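Local coordinates for peptidase M16 domain protein (Alicyclobacillus acidocaldarius subsp. acidocaldarius DSM 446, PDB 4XEA), which is a putative M16-family metallopeptidase, probably hydrolysing peptide bonds with the help of a metal ion held in an inverted zinc-binding motif, at residues A[32-36]-A[112-117]; A[36-40]-A[187-191]; A[63-68]-A[94-98]. The contacts are given in a common frame with arbitrary orientation. Residue numbers count along the deposited sequence, not the author numbering.

Contact 1. Residues A[32-36]-A[112-117]; sequences YAMFA and LLDFVQ. With NA (sodium ion), chain B.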
ATOM      1  N   TYR A  32      -2.484  16.462  -5.480  1.00 52.02           N
ATOM      2  CA  TYR A  32      -1.281  15.673  -5.657  1.00 49.78           C
ATOM      3  C   TYR A  32      -0.611  16.240  -6.904  1.00 48.54           C
ATOM      4  O   TYR A  32      -1.256  16.438  -7.953  1.00 48.87           O
ATOM      5  CB  TYR A  32      -1.650  14.185  -5.794  1.00 49.00           C
ATOM      6  CG  TYR A  32      -0.488  13.173  -5.858  1.00 47.86           C
ATOM      7  CD1 TYR A  32       0.307  13.049  -7.013  1.00 47.81           C
ATOM      8  CD2 TYR A  32      -0.215  12.312  -4.800  1.00 50.17           C
ATOM      9  CE1 TYR A  32       1.361  12.115  -7.082  1.00 47.36           C
ATOM     10  CE2 TYR A  32       0.844  11.362  -4.870  1.00 49.01           C
ATOM     11  CZ  TYR A  32       1.612  11.278  -6.017  1.00 50.32           C
ATOM     12  OH  TYR A  32       2.659  10.377  -6.106  1.00 52.72           O
ATOM     13  N   ALA A  33       0.665  16.576  -6.771  1.00 47.94           N
ATOM     14  CA  ALA A  33       1.386  17.290  -7.825  1.00 47.64           C
ATOM     15  C   ALA A  33       2.723  16.580  -8.083  1.00 46.87           C
ATOM     16  O   ALA A  33       3.411  16.205  -7.132  1.00 46.95           O
ATOM     17  CB  ALA A  33       1.627  18.724  -7.358  1.00 49.84           C
HETATM   18  N   MSE A  34       3.123  16.451  -9.354  1.00 45.84           N
HETATM   19  CA  MSE A  34       4.398  15.820  -9.670  1.00 44.49           C
HETATM   20  C   MSE A  34       5.103  16.602 -10.789  1.00 43.51           C
HETATM   21  O   MSE A  34       4.469  16.940 -11.801  1.00 43.11           O
HETATM   22  CB  MSE A  34       4.177  14.360 -10.093  1.00 43.54           C
HETATM   23  CG  MSE A  34       5.462  13.602 -10.586  1.00 44.21           C
HETATM   24 SE   MSE A  34       5.228  11.681 -10.916  0.84 47.59          SE
HETATM   25  CE  MSE A  34       5.073  10.995  -9.088  1.00 43.65           C
ATOM     26  N   PHE A  35       6.384  16.914 -10.548  1.00 41.87           N
ATOM     27  CA  PHE A  35       7.271  17.579 -11.493  1.00 43.19           C
ATOM     28  C   PHE A  35       8.384  16.562 -11.830  1.00 41.82           C
ATOM     29  O   PHE A  35       9.134  16.171 -10.940  1.00 43.57           O
ATOM     30  CB  PHE A  35       7.846  18.837 -10.798  1.00 44.38           C
ATOM     31  CG  PHE A  35       8.574  19.813 -11.701  1.00 44.68           C
ATOM     32  CD1 PHE A  35       8.356  19.879 -13.065  1.00 46.66           C
ATOM     33  CD2 PHE A  35       9.422  20.751 -11.127  1.00 49.38           C
ATOM     34  CE1 PHE A  35       9.038  20.816 -13.862  1.00 47.28           C
ATOM     35  CE2 PHE A  35      10.092  21.707 -11.913  1.00 49.41           C
ATOM     36  CZ  PHE A  35       9.901  21.719 -13.278  1.00 48.67           C
ATOM     37  N   ALA A  36       8.451  16.093 -13.076  1.00 41.50           N
ATOM     38  CA  ALA A  36       9.381  15.020 -13.455  1.00 38.88           C
ATOM     39  C   ALA A  36      10.200  15.352 -14.643  1.00 38.72           C
ATOM     40  O   ALA A  36       9.759  16.136 -15.506  1.00 39.99           O
ATOM     41  CB  ALA A  36       8.636  13.719 -13.698  1.00 36.33           C
ATOM     42  N   LEU A 112       7.630  23.672  -5.195  1.00 57.30           N
ATOM     43  CA  LEU A 112       7.991  22.514  -6.033  1.00 54.80           C
ATOM     44  C   LEU A 112       8.809  22.993  -7.240  1.00 54.15           C
ATOM     45  O   LEU A 112       9.880  22.468  -7.529  1.00 53.43           O
ATOM     46  CB  LEU A 112       6.729  21.754  -6.471  1.00 52.79           C
ATOM     47  CG  LEU A 112       6.971  20.525  -7.363  1.00 50.20           C
ATOM     48  CD1 LEU A 112       7.843  19.502  -6.668  1.00 44.06           C
ATOM     49  CD2 LEU A 112       5.649  19.948  -7.800  1.00 48.97           C
ATOM     50  N   LEU A 113       8.304  23.999  -7.940  1.00 55.55           N
ATOM     51  CA  LEU A 113       9.042  24.525  -9.097  1.00 54.86           C
ATOM     52  C   LEU A 113      10.398  25.038  -8.634  1.00 55.63           C
ATOM     53  O   LEU A 113      11.421  24.689  -9.212  1.00 55.43           O
ATOM     54  CB  LEU A 113       8.266  25.630  -9.811  1.00 56.42           C
ATOM     55  CG  LEU A 113       7.001  25.188 -10.547  1.00 56.25           C
ATOM     56  CD1 LEU A 113       6.129  26.399 -10.904  1.00 61.11           C
ATOM     57  CD2 LEU A 113       7.357  24.345 -11.793  1.00 56.06           C
ATOM     58  N   ASP A 114      10.396  25.868  -7.594  1.00 58.40           N
ATOM     59  CA  ASP A 114      11.624  26.520  -7.098  1.00 59.61           C
ATOM     60  C   ASP A 114      12.732  25.537  -6.703  1.00 58.69           C
ATOM     61  O   ASP A 114      13.883  25.702  -7.113  1.00 59.25           O
ATOM     62  CB  ASP A 114      11.293  27.441  -5.919  1.00 63.22           C
ATOM     63  CG  ASP A 114      10.499  28.669  -6.339  1.00 63.75           C
ATOM     64  OD1 ASP A 114      10.365  28.948  -7.567  1.00 62.25           O
ATOM     65  OD2 ASP A 114      10.035  29.361  -5.432  1.00 67.43           O
ATOM     66  N   PHE A 115      12.412  24.493  -5.939  1.00 56.75           N
ATOM     67  CA  PHE A 115      13.496  23.620  -5.441  1.00 55.69           C
ATOM     68  C   PHE A 115      14.038  22.642  -6.507  1.00 52.62           C
ATOM     69  O   PHE A 115      15.164  22.157  -6.405  1.00 50.51           O
ATOM     70  CB  PHE A 115      13.117  22.934  -4.106  1.00 56.64           C
ATOM     71  CG  PHE A 115      12.631  21.492  -4.217  1.00 55.53           C
ATOM     72  CD1 PHE A 115      13.531  20.440  -4.257  1.00 55.33           C
ATOM     73  CD2 PHE A 115      11.267  21.194  -4.192  1.00 56.58           C
ATOM     74  CE1 PHE A 115      13.083  19.097  -4.314  1.00 52.80           C
ATOM     75  CE2 PHE A 115      10.812  19.886  -4.256  1.00 54.32           C
ATOM     76  CZ  PHE A 115      11.722  18.828  -4.320  1.00 52.52           C
ATOM     77  N   VAL A 116      13.253  22.372  -7.535  1.00 50.69           N
ATOM     78  CA  VAL A 116      13.707  21.515  -8.625  1.00 48.19           C
ATOM     79  C   VAL A 116      14.481  22.333  -9.683  1.00 49.90           C
ATOM     80  O   VAL A 116      15.351  21.777 -10.365  1.00 48.26           O
ATOM     81  CB  VAL A 116      12.514  20.764  -9.222  1.00 46.55           C
ATOM     82  CG1 VAL A 116      12.919  19.905 -10.432  1.00 47.25           C
ATOM     83  CG2 VAL A 116      11.850  19.866  -8.105  1.00 44.84           C
ATOM     84  N   GLN A 117      14.187  23.638  -9.794  1.00 51.99           N
ATOM     85  CA  GLN A 117      14.818  24.511 -10.812  1.00 53.66           C
ATOM     86  C   GLN A 117      16.086  25.231 -10.349  1.00 56.70           C
ATOM     87  O   GLN A 117      16.644  26.040 -11.095  1.00 57.58           O
ATOM     88  CB  GLN A 117      13.788  25.501 -11.395  1.00 55.07           C
ATOM     89  CG  GLN A 117      12.794  24.793 -12.301  1.00 53.69           C
ATOM     90  CD  GLN A 117      11.705  25.660 -12.867  1.00 56.85           C
ATOM     91  OE1 GLN A 117      11.185  26.639 -12.228  1.00 54.21           O
ATOM     92  NE2 GLN A 117      11.316  25.310 -14.088  1.00 50.97           N
TER
HETATM   93 NA    NA B 501      17.072  22.257  -5.512  1.00 49.58          NA
HETATM   94  O   HOH W   1      16.932  23.907  -3.900  1.00 59.95           O
HETATM   95  O   HOH W   2      19.356  21.691  -4.560  1.00 57.42           O

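Contact 2. Residues A[36-40]-A[187-191]; sequences ATRYG and TFYHP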
ATOM      1  N   ALA A  36       8.451  16.093 -13.076  1.00 41.50           N
ATOM      2  CA  ALA A  36       9.381  15.020 -13.455  1.00 38.88           C
ATOM      3  C   ALA A  36      10.200  15.352 -14.643  1.00 38.72           C
ATOM      4  O   ALA A  36       9.759  16.136 -15.506  1.00 39.99           O
ATOM      5  CB  ALA A  36       8.636  13.719 -13.698  1.00 36.33           C
ATOM      6  N   THR A  37      11.377  14.719 -14.709  1.00 38.42           N
ATOM      7  CA  THR A  37      12.307  14.917 -15.830  1.00 39.13           C
ATOM      8  C   THR A  37      12.516  13.616 -16.589  1.00 37.10           C
ATOM      9  O   THR A  37      12.584  12.542 -15.989  1.00 37.71           O
ATOM     10  CB  THR A  37      13.670  15.478 -15.371  1.00 39.42           C
ATOM     11  OG1 THR A  37      14.576  15.543 -16.477  1.00 41.99           O
ATOM     12  CG2 THR A  37      14.245  14.595 -14.291  1.00 40.57           C
ATOM     13  N   ARG A  38      12.585  13.733 -17.921  1.00 36.42           N
ATOM     14  CA  ARG A  38      12.960  12.617 -18.810  1.00 36.44           C
ATOM     15  C   ARG A  38      14.483  12.344 -18.735  1.00 35.65           C
ATOM     16  O   ARG A  38      15.247  12.588 -19.699  1.00 36.83           O
ATOM     17  CB  ARG A  38      12.549  12.938 -20.236  1.00 37.25           C
ATOM     18  CG  ARG A  38      12.585  11.773 -21.184  1.00 37.09           C
ATOM     19  CD  ARG A  38      12.193  12.168 -22.613  1.00 39.96           C
ATOM     20  NE  ARG A  38      10.814  12.672 -22.806  1.00 42.63           N
ATOM     21  CZ  ARG A  38      10.439  13.956 -22.858  1.00 43.46           C
ATOM     22  NH1 ARG A  38      11.307  14.945 -22.643  1.00 43.49           N
ATOM     23  NH2 ARG A  38       9.156  14.252 -23.097  1.00 44.76           N
ATOM     24  N   TYR A  39      14.872  11.797 -17.602  1.00 35.01           N
ATOM     25  CA  TYR A  39      16.253  11.488 -17.252  1.00 35.37           C
ATOM     26  C   TYR A  39      16.213  10.489 -16.110  1.00 35.62           C
ATOM     27  O   TYR A  39      15.588  10.742 -15.061  1.00 37.47           O
ATOM     28  CB  TYR A  39      16.970  12.741 -16.802  1.00 36.83           C
ATOM     29  CG  TYR A  39      18.415  12.518 -16.380  1.00 38.40           C
ATOM     30  CD1 TYR A  39      19.298  11.817 -17.188  1.00 39.32           C
ATOM     31  CD2 TYR A  39      18.896  13.026 -15.187  1.00 41.97           C
ATOM     32  CE1 TYR A  39      20.616  11.617 -16.831  1.00 38.67           C
ATOM     33  CE2 TYR A  39      20.232  12.844 -14.813  1.00 41.57           C
ATOM     34  CZ  TYR A  39      21.084  12.163 -15.652  1.00 42.13           C
ATOM     35  OH  TYR A  39      22.395  11.999 -15.310  1.00 43.53           O
ATOM     36  N   GLY A  40      16.857   9.340 -16.275  1.00 36.00           N
ATOM     37  CA  GLY A  40      16.923   8.373 -15.179  1.00 36.66           C
ATOM     38  C   GLY A  40      18.214   7.617 -15.160  1.00 36.47           C
ATOM     39  O   GLY A  40      19.170   8.020 -15.818  1.00 36.68           O
ATOM     40  N   THR A 187      21.787  19.777 -18.418  1.00 49.47           N
ATOM     41  CA  THR A 187      21.310  19.148 -19.642  1.00 47.14           C
ATOM     42  C   THR A 187      19.869  18.650 -19.511  1.00 46.84           C
ATOM     43  O   THR A 187      19.071  18.832 -20.437  1.00 47.87           O
ATOM     44  CB  THR A 187      22.206  17.978 -20.036  1.00 46.68           C
ATOM     45  OG1 THR A 187      23.545  18.450 -20.226  1.00 46.02           O
ATOM     46  CG2 THR A 187      21.721  17.269 -21.328  1.00 42.86           C
ATOM     47  N   PHE A 188      19.546  18.016 -18.382  1.00 44.55           N
ATOM     48  CA  PHE A 188      18.309  17.248 -18.260  1.00 42.72           C
ATOM     49  C   PHE A 188      17.228  17.912 -17.461  1.00 42.64           C
ATOM     50  O   PHE A 188      16.087  17.508 -17.548  1.00 42.86           O
ATOM     51  CB  PHE A 188      18.597  15.856 -17.676  1.00 42.09           C
ATOM     52  CG  PHE A 188      19.329  14.948 -18.625  1.00 40.15           C
ATOM     53  CD1 PHE A 188      20.685  14.718 -18.473  1.00 41.82           C
ATOM     54  CD2 PHE A 188      18.666  14.335 -19.681  1.00 40.38           C
ATOM     55  CE1 PHE A 188      21.389  13.887 -19.354  1.00 41.00           C
ATOM     56  CE2 PHE A 188      19.338  13.473 -20.549  1.00 40.55           C
ATOM     57  CZ  PHE A 188      20.705  13.238 -20.389  1.00 41.01           C
ATOM     58  N   TYR A 189      17.571  18.938 -16.689  1.00 44.69           N
ATOM     59  CA  TYR A 189      16.585  19.607 -15.851  1.00 45.15           C
ATOM     60  C   TYR A 189      16.078  20.895 -16.463  1.00 47.81           C
ATOM     61  O   TYR A 189      15.455  21.688 -15.790  1.00 48.75           O
ATOM     62  CB  TYR A 189      17.145  19.838 -14.461  1.00 46.88           C
ATOM     63  CG  TYR A 189      16.982  18.639 -13.564  1.00 45.21           C
ATOM     64  CD1 TYR A 189      17.788  17.511 -13.729  1.00 46.33           C
ATOM     65  CD2 TYR A 189      16.017  18.628 -12.546  1.00 45.28           C
ATOM     66  CE1 TYR A 189      17.644  16.385 -12.915  1.00 45.68           C
ATOM     67  CE2 TYR A 189      15.880  17.521 -11.714  1.00 46.34           C
ATOM     68  CZ  TYR A 189      16.686  16.385 -11.923  1.00 45.77           C
ATOM     69  OH  TYR A 189      16.587  15.288 -11.101  1.00 45.23           O
ATOM     70  N   HIS A 190      16.326  21.086 -17.756  1.00 47.22           N
ATOM     71  CA  HIS A 190      15.737  22.179 -18.467  1.00 48.80           C
ATOM     72  C   HIS A 190      14.230  21.952 -18.589  1.00 47.77           C
ATOM     73  O   HIS A 190      13.797  20.826 -18.764  1.00 47.41           O
ATOM     74  CB  HIS A 190      16.356  22.329 -19.879  1.00 47.83           C
ATOM     75  CG  HIS A 190      15.969  23.605 -20.545  1.00 49.74           C
ATOM     76  ND1 HIS A 190      14.783  23.754 -21.230  1.00 49.04           N
ATOM     77  CD2 HIS A 190      16.600  24.799 -20.614  1.00 52.42           C
ATOM     78  CE1 HIS A 190      14.706  24.988 -21.703  1.00 54.75           C
ATOM     79  NE2 HIS A 190      15.794  25.645 -21.342  1.00 54.74           N
ATOM     80  N   PRO A 191      13.431  23.019 -18.527  1.00 48.36           N
ATOM     81  CA  PRO A 191      11.981  22.794 -18.537  1.00 47.76           C
ATOM     82  C   PRO A 191      11.423  22.083 -19.779  1.00 45.69           C
ATOM     83  O   PRO A 191      10.372  21.422 -19.682  1.00 44.15           O
ATOM     84  CB  PRO A 191      11.393  24.213 -18.404  1.00 49.45           C
ATOM     85  CG  PRO A 191      12.579  25.170 -18.495  1.00 51.85           C
ATOM     86  CD  PRO A 191      13.778  24.393 -18.105  1.00 50.48           C
TER

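Contact 3. Residues A[63-68]-A[94-98]; sequences LEHKMF and HTAYY. With NA (sodium ion), chain B; NI (nickel (II) ion), chain C.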
ATOM      1  N   LEU A  63      21.576  13.316  -8.083  1.00 48.62           N
ATOM      2  CA  LEU A  63      20.863  14.598  -8.226  1.00 48.91           C
ATOM      3  C   LEU A  63      19.556  14.589  -7.409  1.00 49.43           C
ATOM      4  O   LEU A  63      19.223  15.581  -6.755  1.00 49.81           O
ATOM      5  CB  LEU A  63      20.569  14.921  -9.692  1.00 45.80           C
ATOM      6  CG  LEU A  63      21.768  15.243 -10.587  1.00 45.78           C
ATOM      7  CD1 LEU A  63      21.272  15.432 -12.009  1.00 45.54           C
ATOM      8  CD2 LEU A  63      22.516  16.538 -10.061  1.00 48.05           C
ATOM      9  N   GLU A  64      18.866  13.446  -7.392  1.00 48.30           N
ATOM     10  CA  GLU A  64      17.639  13.330  -6.599  1.00 48.96           C
ATOM     11  C   GLU A  64      17.915  13.602  -5.151  1.00 51.27           C
ATOM     12  O   GLU A  64      17.153  14.321  -4.499  1.00 52.97           O
ATOM     13  CB  GLU A  64      16.979  11.950  -6.779  1.00 47.74           C
ATOM     14  CG  GLU A  64      15.680  11.767  -5.965  1.00 50.92           C
ATOM     15  CD  GLU A  64      15.608  10.388  -5.314  1.00 51.45           C
ATOM     16  OE1 GLU A  64      15.720   9.376  -6.024  1.00 50.38           O
ATOM     17  OE2 GLU A  64      15.503  10.317  -4.088  1.00 56.01           O
ATOM     18  N   HIS A  65      18.989  13.021  -4.624  1.00 52.17           N
ATOM     19  CA  HIS A  65      19.322  13.224  -3.247  1.00 55.50           C
ATOM     20  C   HIS A  65      19.636  14.701  -2.967  1.00 56.95           C
ATOM     21  O   HIS A  65      19.273  15.231  -1.921  1.00 58.30           O
ATOM     22  CB  HIS A  65      20.543  12.388  -2.859  1.00 57.17           C
ATOM     23  CG  HIS A  65      20.201  11.058  -2.294  1.00 59.74           C
ATOM     24  ND1 HIS A  65      20.544  10.689  -1.010  1.00 63.92           N
ATOM     25  CD2 HIS A  65      19.527  10.010  -2.825  1.00 59.42           C
ATOM     26  CE1 HIS A  65      20.108   9.461  -0.781  1.00 64.19           C
ATOM     27  NE2 HIS A  65      19.494   9.028  -1.865  1.00 61.09           N
ATOM     28  N   LYS A  66      20.341  15.335  -3.897  1.00 55.82           N
ATOM     29  CA  LYS A  66      20.881  16.671  -3.673  1.00 58.36           C
ATOM     30  C   LYS A  66      19.904  17.774  -4.054  1.00 57.96           C
ATOM     31  O   LYS A  66      20.119  18.947  -3.730  1.00 59.58           O
ATOM     32  CB  LYS A  66      22.216  16.810  -4.421  1.00 59.47           C
ATOM     33  CG  LYS A  66      23.423  16.089  -3.720  1.00 62.13           C
ATOM     34  CD  LYS A  66      23.477  16.244  -2.188  1.00 66.93           C
ATOM     35  CE  LYS A  66      23.538  17.703  -1.669  1.00 70.45           C
ATOM     36  NZ  LYS A  66      23.301  17.805  -0.180  1.00 73.00           N
HETATM   37  N   MSE A  67      18.808  17.393  -4.704  1.00 55.52           N
HETATM   38  CA  MSE A  67      17.808  18.364  -5.138  1.00 55.63           C
HETATM   39  C   MSE A  67      17.175  19.093  -3.963  1.00 57.82           C
HETATM   40  O   MSE A  67      16.763  20.247  -4.113  1.00 59.04           O
HETATM   41  CB  MSE A  67      16.695  17.703  -5.965  1.00 53.20           C
HETATM   42  CG  MSE A  67      15.898  18.672  -6.818  1.00 53.03           C
HETATM   43 SE   MSE A  67      17.096  19.602  -8.108  0.85 61.45          SE
HETATM   44  CE  MSE A  67      17.978  18.032  -8.847  1.00 51.86           C
ATOM     45  N   PHE A  68      17.109  18.443  -2.801  1.00 57.93           N
ATOM     46  CA  PHE A  68      16.450  19.017  -1.651  1.00 60.61           C
ATOM     47  C   PHE A  68      17.326  20.018  -0.886  1.00 64.11           C
ATOM     48  O   PHE A  68      16.810  20.766  -0.076  1.00 66.16           O
ATOM     49  CB  PHE A  68      15.943  17.898  -0.743  1.00 60.92           C
ATOM     50  CG  PHE A  68      14.838  17.101  -1.369  1.00 56.98           C
ATOM     51  CD1 PHE A  68      13.515  17.491  -1.213  1.00 57.49           C
ATOM     52  CD2 PHE A  68      15.125  16.010  -2.164  1.00 58.87           C
ATOM     53  CE1 PHE A  68      12.466  16.769  -1.814  1.00 57.06           C
ATOM     54  CE2 PHE A  68      14.092  15.272  -2.788  1.00 57.08           C
ATOM     55  CZ  PHE A  68      12.755  15.649  -2.592  1.00 56.84           C
ATOM     56  N   HIS A  94      13.146   8.071 -15.691  1.00 38.44           N
ATOM     57  CA  HIS A  94      12.744   9.397 -15.217  1.00 37.73           C
ATOM     58  C   HIS A  94      13.057   9.548 -13.732  1.00 38.49           C
ATOM     59  O   HIS A  94      13.318   8.556 -13.011  1.00 38.19           O
ATOM     60  CB  HIS A  94      11.253   9.701 -15.545  1.00 38.48           C
ATOM     61  CG  HIS A  94      10.258   8.908 -14.742  1.00 39.34           C
ATOM     62  ND1 HIS A  94       9.752   7.689 -15.160  1.00 45.97           N
ATOM     63  CD2 HIS A  94       9.665   9.170 -13.550  1.00 40.47           C
ATOM     64  CE1 HIS A  94       8.891   7.239 -14.251  1.00 46.87           C
ATOM     65  NE2 HIS A  94       8.804   8.133 -13.277  1.00 41.70           N
ATOM     66  N   THR A  95      13.116  10.815 -13.309  1.00 38.73           N
ATOM     67  CA  THR A  95      13.212  11.210 -11.915  1.00 39.96           C
ATOM     68  C   THR A  95      12.018  12.115 -11.627  1.00 40.07           C
ATOM     69  O   THR A  95      11.691  13.020 -12.428  1.00 40.04           O
ATOM     70  CB  THR A  95      14.524  12.007 -11.619  1.00 40.87           C
ATOM     71  OG1 THR A  95      15.662  11.352 -12.200  1.00 39.83           O
ATOM     72  CG2 THR A  95      14.747  12.147 -10.118  1.00 40.82           C
ATOM     73  N   ALA A  96      11.357  11.846 -10.500  1.00 39.89           N
ATOM     74  CA  ALA A  96      10.116  12.524 -10.119  1.00 40.47           C
ATOM     75  C   ALA A  96      10.185  13.136  -8.715  1.00 41.42           C
ATOM     76  O   ALA A  96      10.717  12.511  -7.778  1.00 40.84           O
ATOM     77  CB  ALA A  96       8.939  11.556 -10.181  1.00 39.52           C
ATOM     78  N   TYR A  97       9.617  14.352  -8.615  1.00 42.93           N
ATOM     79  CA  TYR A  97       9.439  15.128  -7.387  1.00 43.09           C
ATOM     80  C   TYR A  97       7.947  15.419  -7.201  1.00 44.47           C
ATOM     81  O   TYR A  97       7.261  15.873  -8.135  1.00 43.00           O
ATOM     82  CB  TYR A  97      10.258  16.430  -7.463  1.00 44.57           C
ATOM     83  CG  TYR A  97      11.729  16.164  -7.776  1.00 43.48           C
ATOM     84  CD1 TYR A  97      12.639  15.966  -6.746  1.00 43.84           C
ATOM     85  CD2 TYR A  97      12.180  16.007  -9.095  1.00 45.49           C
ATOM     86  CE1 TYR A  97      13.946  15.661  -6.987  1.00 44.54           C
ATOM     87  CE2 TYR A  97      13.532  15.709  -9.361  1.00 43.55           C
ATOM     88  CZ  TYR A  97      14.401  15.531  -8.300  1.00 44.34           C
ATOM     89  OH  TYR A  97      15.726  15.235  -8.516  1.00 43.92           O
ATOM     90  N   TYR A  98       7.405  15.137  -6.004  1.00 44.83           N
ATOM     91  CA  TYR A  98       5.954  15.223  -5.855  1.00 46.17           C
ATOM     92  C   TYR A  98       5.540  15.575  -4.445  1.00 48.25           C
ATOM     93  O   TYR A  98       6.280  15.290  -3.506  1.00 48.98           O
ATOM     94  CB  TYR A  98       5.321  13.914  -6.294  1.00 45.33           C
ATOM     95  CG  TYR A  98       5.757  12.678  -5.514  1.00 48.46           C
ATOM     96  CD1 TYR A  98       4.992  12.203  -4.465  1.00 51.70           C
ATOM     97  CD2 TYR A  98       6.928  11.979  -5.846  1.00 51.21           C
ATOM     98  CE1 TYR A  98       5.372  11.066  -3.738  1.00 55.94           C
ATOM     99  CE2 TYR A  98       7.309  10.823  -5.138  1.00 50.83           C
ATOM    100  CZ  TYR A  98       6.523  10.382  -4.096  1.00 54.39           C
ATOM    101  OH  TYR A  98       6.900   9.288  -3.365  1.00 58.51           O
TER
HETATM  102 NA    NA B 501      17.072  22.257  -5.512  1.00 49.58          NA
HETATM  103 NI    NI C 502      18.480   7.190  -2.543  1.00 73.10          NI
HETATM  104  O   HOH W   2      19.356  21.691  -4.560  1.00 57.42           O
HETATM  105  O   HOH W   1      16.932  23.907  -3.900  1.00 59.95           O
HETATM  106  O   HOH W   3      16.954   7.315  -0.642  1.00 66.69           O

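Contact 1. Residues A[32-36]-A[112-117]
Helix-on-sheet packing often turns on one large side chain reaching across the gap, and here that role falls to Phe35. Strand 32-36 and helix 112-116 run nearly parallel, at 26°, with axes 9.7 Å apart at closest approach, too far for backbone pairing; no hydrogen bond joins the segments. Apolar contacts fill the space. Leu112 sends its CD2 to Ala33 CB at 4.2 Å and to Phe35 CB at 3.9 Å, so one leucine spans two residues that face the helix, while Val116 CB lies 3.6 Å from Phe35 CD2. A CH-pi contact adds to these: Leu113 CD2 sits over a face of the Phe35 ring, 4.1 Å from its centroid. Gln117 NE2 lies near the ring edge, 3.9 Å from Phe35 CZ, while Gln117 OE1 is hydrogen-bonded to Gln215. Metal coordination takes place away from Phe35, at the C-terminal end of the helix, where Phe115 O binds sodium at 2.1 Å; Met67 and Ser118 supply further ligands through their backbone oxygens. The contact is thus a buried helix-on-sheet interface of the M16 fold. Strand 31-37 lies between strands 194-200 and 95-101 in the mixed sheet, and both add side chains to this core, Met194 and Leu196 against Phe35 and Tyr97 against Val116. On the other face, selenomethionine Met34 meets helix 367-379.

Contact 2. Residues A[36-40]-A[187-191]
Where a helix runs out, its last carbonyl groups need new partners, and the end of helix 178-188 finds one of two on a neighbouring strand. Phe188, the first residue of 187-191 to touch 36-40, does so in two ways. Its ring forms an offset stack with Tyr39, centroids 3.9 Å apart and planes at 9°, and its backbone oxygen accepts a hydrogen bond from Thr37, OG1 to O being 2.7 Å; Asn193 ND2 also donates to this oxygen. Arg38, between the two partners, centres an inverse gamma turn, and the residues flanking it both point toward the helix end. Tyr189 then leaves helical geometry and turns a ring face to Thr37, whose CG2 makes a CH-pi contact 4.2 Å from the centroid. The Tyr189 hydroxyl is hydrogen-bonded to that of Tyr97. Tyr39 and Tyr189 also pack on Leu63 of nickel-binding helix 59-66. The chemistry is therefore mixed: stacking and CH-pi contacts bury the aromatic rings, while the Thr37 hydroxyl, together with Asn193, satisfies a carbonyl left open at the helix end.

Contact 3. Residues A[63-68]-A[94-98]
Helix 63-66 passes over strand 95-98 without any backbone pairing: the nearest alpha carbons, of Glu64 and Thr95, are 7.2 Å apart, and no hydrogen bond crosses between the segments. The strand faces the helix with Thr95 and Tyr97. Tyr97 reaches furthest, its OH lying 3.3 Å from Glu64 CA and its CE1 3.6 Å from Met67 CB (a selenomethionine), while Phe68 CZ approaches the ring edge, 4.2 Å from Tyr97 CD1. The Tyr97 hydroxyl is hydrogen-bonded to Tyr189. Two residues earlier, Thr95 CG2 meets Glu64 CB at 4.0 Å.

Helix 59-66 as a whole carries the HXXEH signature of M16 peptidases (His61 to His65), and this contact backs it onto the sheet. His65 NE2 binds nickel at 2.2 Å, with His61 and Glu136 completing the protein ligands. Glu64 holds the motif's glutamate position, which in active relatives serves as the general base; Glu64 OE2 is 4.6 Å from the nickel, too far to bind it, and OE1 is hydrogen-bonded to Thr90. Just beyond, Met67 O binds sodium at 2.5 Å. Strand 95-101 is flanked by strands 31-37 and 84-90, the latter adding Ala88 beside Phe68 and Tyr97, while helix 178-188 packs Leu181 and Tyr185 against Leu63.

Overall arrangement
Read from the N terminus, strand 31-37 opens two loops. Contact 1 closes the shorter when the chain returns as helix 105-116; contact 2 closes the longer at the end of helix 178-188, and the two share Ala36. Contact 3 is nested inside both, joining the nickel-binding helix to strand 95-101, which pairs directly with strand 31-37 and leads on to helix 105-116. The three meet: backbone hydrogen bonds join Phe35 to Tyr97 and Thr37 to Thr95, and Val116 packs on Tyr189. Sodium, bound by Phe115 and Met67, links contacts 1 and 3. Successive chain returns thus gather three helices on one face of the mixed sheet, beside the metal site.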